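Local coordinates for YjbQ family protein (Aeropyrum pernix, PDB 2P6H) that is of unknown function but belongs to the UPF0047 (YjbQ) family and may assemble as a trimer, at the interface of chains A and B. Sequence-based numbering; all coordinates share one arbitrary frame. Chains: chain A/B, Hypothetical protein.

Contacts 1 and 3 are neighbours, their C-alpha centres about 11 Å apart, and they share B:Leu57 in helix 55-69 of chain B, whose first turns meet helix 84-93 and the 3-10 helix 76-79 of chain A. The C-alpha centre of contact 2 lies about 22 Å from that of contact 1 and about 31 Å from that of contact 3. A mixed polar and apolar end, mainly helical, and an apolar, strand-built end thus join different residues of identical chains, strand 35-40 serving both sides of contact 2. Such head-to-tail pairing could close a trimeric ring, although the coordinates alone do not prove it biological.

Contact 1: the interface of chains A and B. Residues chain A 44, 87-88, 90-91; chain B 50-52, 57, 61, 64.
B:Asn51, at the end of strand 46-51, puts its carboxamide between A:Thr44, A:His87 and A:Asn90, an example of one amide read at both ends across a subunit boundary. Its oxygen OD1 accepts from the imidazole ND1 of A:His87 at 2.8 Å; the acceptor lies close to the ring plane, while ring and amide planes stand 65° apart. The other end, ND2, donates to the carbonyl O of A:Thr44 at 3.0 Å, on a lone pair in the carbonyl plane, though the acceptor is tilted from the amide plane. ND2 also lies 2.8 Å from ND2 of A:Asn90; with two NH2 groups facing, the modelled orientation of one amide is doubtful, as is the weak link from A:Asn90 to B:Val50 O. With CG anti to the carbonyl carbon (chi1 -67°), the A:His87 ring also comes under methyl CD2 of B:Leu57, 3.7 Å from the ring centroid and displaced toward the rim. On the next residue of helix 84-93, the A:Leu88 side chain runs antiparallel to B:Phe64, laying its CB over the centre of the phenyl face, and its CD2 also touches CG1 of B:Ile61. In the second shell, the backbone N of B:Glu52 also donates to B:Asn51 OD1, which is likely to restrain the amide's rotation. A water links the far side of the imidazole to chain B: it lies 3.0 Å from A:His87 NE2 and 2.9 Å from the carboxylate oxygen OE1 of B:Glu52.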
# COMPACT_ATOMS: atom_id res chain seq x y z
N THR A 44 9.50 5.31 9.93
CA THR A 44 9.42 3.86 9.85
C THR A 44 8.55 3.30 10.99
O THR A 44 8.27 2.11 11.02
CB THR A 44 10.82 3.19 9.98
OG1 THR A 44 11.36 3.47 11.28
CG2 THR A 44 11.77 3.70 8.91
N HIS A 87 7.21 -0.73 13.68
CA HIS A 87 7.82 -1.01 12.38
C HIS A 87 6.93 -2.01 11.64
O HIS A 87 6.66 -1.85 10.46
CB HIS A 87 9.22 -1.60 12.58
CG HIS A 87 10.22 -0.65 13.18
ND1 HIS A 87 10.95 0.24 12.42
CD2 HIS A 87 10.63 -0.49 14.46
CE1 HIS A 87 11.78 0.90 13.21
NE2 HIS A 87 11.61 0.48 14.45
N LEU A 88 6.47 -3.03 12.36
CA LEU A 88 5.62 -4.06 11.79
C LEU A 88 4.30 -3.46 11.28
O LEU A 88 3.85 -3.78 10.18
CB LEU A 88 5.35 -5.15 12.83
CG LEU A 88 6.59 -5.86 13.38
CD1 LEU A 88 6.16 -6.91 14.39
CD2 LEU A 88 7.41 -6.51 12.25
N ASN A 90 3.77 -0.39 10.35
CA ASN A 90 4.12 0.42 9.18
C ASN A 90 4.24 -0.43 7.93
O ASN A 90 3.83 -0.04 6.86
CB ASN A 90 5.44 1.17 9.44
CG ASN A 90 5.98 1.82 8.18
OD1 ASN A 90 5.96 3.03 8.02
ND2 ASN A 90 6.52 0.98 7.28
N THR A 91 4.86 -1.64 8.06
CA THR A 91 5.02 -2.45 6.84
C THR A 91 3.69 -2.91 6.21
O THR A 91 3.60 -3.12 5.02
CB THR A 91 5.94 -3.68 7.06
OG1 THR A 91 5.21 -4.73 7.70
CG2 THR A 91 7.19 -3.34 7.86
N VAL B 50 8.87 -0.39 2.81
CA VAL B 50 9.84 0.61 3.21
C VAL B 50 9.91 0.68 4.70
O VAL B 50 8.92 0.94 5.38
CB VAL B 50 9.39 1.98 2.74
CG1 VAL B 50 10.33 3.05 3.30
CG2 VAL B 50 9.40 2.03 1.23
N ASN B 51 11.08 0.39 5.24
CA ASN B 51 11.28 0.48 6.68
C ASN B 51 12.77 0.39 7.00
O ASN B 51 13.63 0.56 6.15
CB ASN B 51 10.52 -0.67 7.35
CG ASN B 51 10.01 -0.25 8.72
OD1 ASN B 51 10.71 -0.30 9.72
ND2 ASN B 51 8.73 0.16 8.74
N GLU B 52 13.09 0.18 8.28
CA GLU B 52 14.47 0.17 8.74
C GLU B 52 15.19 -1.15 8.47
O GLU B 52 14.66 -2.23 8.75
CB GLU B 52 14.52 0.48 10.24
CG GLU B 52 15.89 0.94 10.73
CD GLU B 52 15.90 1.37 12.20
OE1 GLU B 52 14.83 1.79 12.73
OE2 GLU B 52 16.99 1.32 12.81
N LEU B 57 15.30 -6.53 13.37
CA LEU B 57 13.98 -6.14 12.87
C LEU B 57 13.61 -6.94 11.62
O LEU B 57 12.47 -7.34 11.42
CB LEU B 57 13.95 -4.64 12.55
CG LEU B 57 12.62 -4.15 11.92
CD1 LEU B 57 11.43 -4.38 12.84
CD2 LEU B 57 12.63 -2.66 11.60
N ILE B 61 10.37 -9.16 10.96
CA ILE B 61 9.40 -9.03 9.89
C ILE B 61 9.04 -10.38 9.29
O ILE B 61 7.89 -10.68 9.01
CB ILE B 61 10.04 -8.12 8.86
CG1 ILE B 61 10.06 -6.69 9.42
CG2 ILE B 61 9.18 -8.17 7.57
CD1 ILE B 61 10.61 -5.58 8.52
N PHE B 64 6.85 -12.15 11.79
CA PHE B 64 5.53 -11.50 11.82
C PHE B 64 4.69 -12.04 10.66
O PHE B 64 3.54 -12.40 10.80
CB PHE B 64 5.75 -9.98 11.70
CG PHE B 64 4.46 -9.19 11.55
CD1 PHE B 64 3.51 -9.19 12.57
CD2 PHE B 64 4.28 -8.38 10.43
CE1 PHE B 64 2.38 -8.39 12.45
CE2 PHE B 64 3.14 -7.59 10.32
CZ PHE B 64 2.19 -7.59 11.33
O HOH W 1 8.48 3.56 6.34
O HOH W 2 14.21 1.58 15.55

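Contact 2: the interface of chains A and B. Residues chain A 1, 38, 40, 130, 132; chain B 35-36, 98, 100.
B:Pro100 and A:Tyr40 meet tip to tip, the pyrrolidine CG standing over one face of the phenol ring, 3.6 Å from the ring centroid and shifted toward the rim that carries the hydroxyl. A chi1 of 62° brings the ring to the proline and a chi2 of -68° turns its face toward it, while the carbonyl O of A:Val38 sits at the ring's edge. Next to this CH-pi contact, methyl CD1 of A:Leu130 reaches obliquely to CB of the same proline at 3.3 Å, tighter than ordinary van der Waals packing. An alanine in place of A:Tyr40 would probably leave B:Pro100 CG without its aromatic face and open a gap over the pyrrolidine. B:Leu36 supplies the second apolar wedge, its two methyls meeting different residues of chain A. CD2 lies 4.0 Å from CG2 of A:Val38, the two side chains running past each other in opposite directions, and also touches CD2 of A:Leu130, which crosses at a slant. CD1 meets CD2 of A:Leu132 end to end. At the rim, the thioether SD of A:Met1 approaches the backbone of B:Gly35, 3.8 Å from its CA. No polar bond crosses this patch, a case of an interface held by apolar fit. In the fold, strands 35-40 and 124-133 of chain A offer one surface, against which strands 35-40 and 96-102 of chain B set B:Leu36 and B:Pro100.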
# COMPACT_ATOMS: atom_id res chain seq x y z
N MET A 1 6.40 20.48 -10.47
CA MET A 1 5.71 19.94 -9.27
C MET A 1 5.91 20.83 -8.06
O MET A 1 6.86 21.62 -7.99
CB MET A 1 6.24 18.54 -8.95
CG MET A 1 7.74 18.49 -8.72
SD MET A 1 8.37 16.82 -8.51
CE MET A 1 9.49 17.08 -7.12
N VAL A 38 0.84 13.20 -3.67
CA VAL A 38 1.41 12.09 -2.91
C VAL A 38 1.57 12.53 -1.49
O VAL A 38 2.20 13.54 -1.19
CB VAL A 38 2.80 11.68 -3.44
CG1 VAL A 38 3.33 10.49 -2.64
CG2 VAL A 38 2.71 11.28 -4.90
N TYR A 40 2.97 11.30 2.02
CA TYR A 40 3.86 10.29 2.55
C TYR A 40 4.56 10.76 3.81
O TYR A 40 4.74 11.95 4.06
CB TYR A 40 4.88 9.86 1.47
CG TYR A 40 5.76 10.99 1.03
CD1 TYR A 40 5.23 12.06 0.30
CD2 TYR A 40 7.13 10.95 1.27
CE1 TYR A 40 6.06 13.08 -0.16
CE2 TYR A 40 7.97 11.97 0.80
CZ TYR A 40 7.42 13.04 0.09
OH TYR A 40 8.25 14.04 -0.38
N LEU A 130 3.56 16.12 -2.07
CA LEU A 130 4.08 16.37 -3.41
C LEU A 130 2.93 16.47 -4.39
O LEU A 130 2.06 15.61 -4.45
CB LEU A 130 5.03 15.23 -3.83
CG LEU A 130 5.63 15.39 -5.25
CD1 LEU A 130 6.95 14.63 -5.41
CD2 LEU A 130 4.70 14.86 -6.34
N LEU A 132 2.04 16.83 -8.41
CA LEU A 132 2.58 16.69 -9.75
C LEU A 132 1.45 16.86 -10.74
O LEU A 132 0.56 16.02 -10.85
CB LEU A 132 3.23 15.30 -9.90
CG LEU A 132 3.98 15.09 -11.24
CD1 LEU A 132 5.37 15.73 -11.23
CD2 LEU A 132 4.19 13.61 -11.57
N GLY B 35 10.74 14.63 -9.53
CA GLY B 35 9.80 13.67 -10.14
C GLY B 35 9.42 12.57 -9.16
O GLY B 35 9.49 12.75 -7.95
N LEU B 36 8.97 11.41 -9.69
CA LEU B 36 8.58 10.28 -8.86
C LEU B 36 9.29 9.03 -9.33
O LEU B 36 9.55 8.83 -10.51
CB LEU B 36 7.11 9.94 -9.07
CG LEU B 36 6.09 10.99 -8.65
CD1 LEU B 36 4.72 10.47 -9.13
CD2 LEU B 36 5.96 11.18 -7.14
N VAL B 98 5.66 4.31 -4.29
CA VAL B 98 5.98 5.55 -5.00
C VAL B 98 6.84 6.37 -4.06
O VAL B 98 6.53 6.55 -2.91
CB VAL B 98 4.69 6.32 -5.34
CG1 VAL B 98 5.07 7.64 -6.03
CG2 VAL B 98 3.80 5.51 -6.27
N PRO B 100 8.98 10.06 -3.98
CA PRO B 100 9.33 11.34 -4.60
C PRO B 100 10.84 11.56 -4.71
O PRO B 100 11.62 11.08 -3.89
CB PRO B 100 8.67 12.36 -3.68
CG PRO B 100 7.55 11.68 -2.94
CD PRO B 100 8.09 10.27 -2.83

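Contact 3: the interface of chains A and B. Residues chain A 76-77, 79-80; chain B 54, 56-57.
The N-terminal turn of helix 55-69 in chain B carries this contact, with B:Glu54 just ahead as a capping residue and the 3-10 helix 76-79 of chain A against it. It illustrates how a cap can serve a neighbouring subunit as well as its own helix. The imidazole ND1 of A:His77 donates to the carboxylate OE1 of B:Glu54 at 2.8 Å, the oxygen near the ring plane but approached on its anti side, 35° out of the carboxylate plane. From the opposite face of that plane the backbone N of B:Leu57 donates to OE1, while N of B:Arg56 reaches OE2 from above the plane at 2.9 Å. The glutamate folds back over these amides because its chain bends at chi2 (-86°), and their grip on both oxygens is likely to hold the carboxylate for the histidine. B:Arg56 stretches from CG to NE along chain A, CG2 of A:Val80 crossing it at about a right angle, 3.6 Å from its CD. Its guanidinium forms a salt bridge within chain B, NH1 to B:Glu54 OE2 at 3.0 Å, weak as a hydrogen bond, which may temper the carboxylate's charge. Methyl CD2 of A:Leu79 covers one guanidinium face near its rim, 3.7 Å from B:Arg56 NE.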
# COMPACT_ATOMS: atom_id res chain seq x y z
N LYS A 76 12.84 -9.76 18.36
CA LYS A 76 14.28 -9.67 18.54
C LYS A 76 14.78 -8.22 18.48
O LYS A 76 15.82 -7.88 19.02
CB LYS A 76 14.95 -10.49 17.44
CG LYS A 76 14.78 -11.99 17.66
CD LYS A 76 15.28 -12.81 16.47
CE LYS A 76 15.81 -14.18 16.89
NZ LYS A 76 15.53 -15.16 15.84
N HIS A 77 14.03 -7.35 17.82
CA HIS A 77 14.39 -5.93 17.75
C HIS A 77 14.38 -5.37 19.18
O HIS A 77 14.97 -4.31 19.42
CB HIS A 77 13.39 -5.16 16.87
CG HIS A 77 13.75 -3.72 16.66
ND1 HIS A 77 14.92 -3.32 16.03
CD2 HIS A 77 13.09 -2.58 16.96
CE1 HIS A 77 14.95 -2.01 15.95
NE2 HIS A 77 13.85 -1.53 16.51
N LEU A 79 16.01 -6.20 21.63
CA LEU A 79 17.37 -6.09 22.18
C LEU A 79 17.90 -4.69 21.86
O LEU A 79 18.67 -4.12 22.62
CB LEU A 79 18.24 -7.18 21.53
CG LEU A 79 19.72 -7.17 21.90
CD1 LEU A 79 20.31 -8.58 21.77
CD2 LEU A 79 20.53 -6.24 20.98
N VAL A 80 17.42 -4.15 20.71
CA VAL A 80 17.89 -2.85 20.20
C VAL A 80 17.02 -1.65 20.66
O VAL A 80 17.51 -0.60 21.04
CB VAL A 80 17.96 -2.93 18.66
CG1 VAL A 80 18.24 -1.55 18.05
CG2 VAL A 80 19.08 -3.88 18.23
N GLU B 54 17.43 -2.83 9.97
CA GLU B 54 18.13 -3.31 11.12
C GLU B 54 18.02 -4.81 11.12
O GLU B 54 16.94 -5.38 11.00
CB GLU B 54 17.46 -2.74 12.37
CG GLU B 54 18.33 -2.88 13.62
CD GLU B 54 18.11 -4.24 14.25
OE1 GLU B 54 16.97 -4.56 14.56
OE2 GLU B 54 19.09 -4.95 14.46
N ARG B 56 17.98 -7.41 13.28
CA ARG B 56 17.02 -8.10 14.12
C ARG B 56 15.59 -7.79 13.67
O ARG B 56 14.75 -8.67 13.55
CB ARG B 56 17.23 -7.65 15.56
CG ARG B 56 18.48 -8.26 16.18
CD ARG B 56 19.04 -7.40 17.32
NE ARG B 56 20.43 -7.77 17.61
CZ ARG B 56 21.39 -6.91 17.22
NH1 ARG B 56 21.06 -5.78 16.62
NH2 ARG B 56 22.67 -7.21 17.44
N LEU B 57 15.30 -6.53 13.37
CA LEU B 57 13.98 -6.14 12.87
C LEU B 57 13.61 -6.94 11.62
O LEU B 57 12.47 -7.34 11.42
CB LEU B 57 13.95 -4.64 12.55
CG LEU B 57 12.62 -4.15 11.92
CD1 LEU B 57 11.43 -4.38 12.84
CD2 LEU B 57 12.63 -2.66 11.60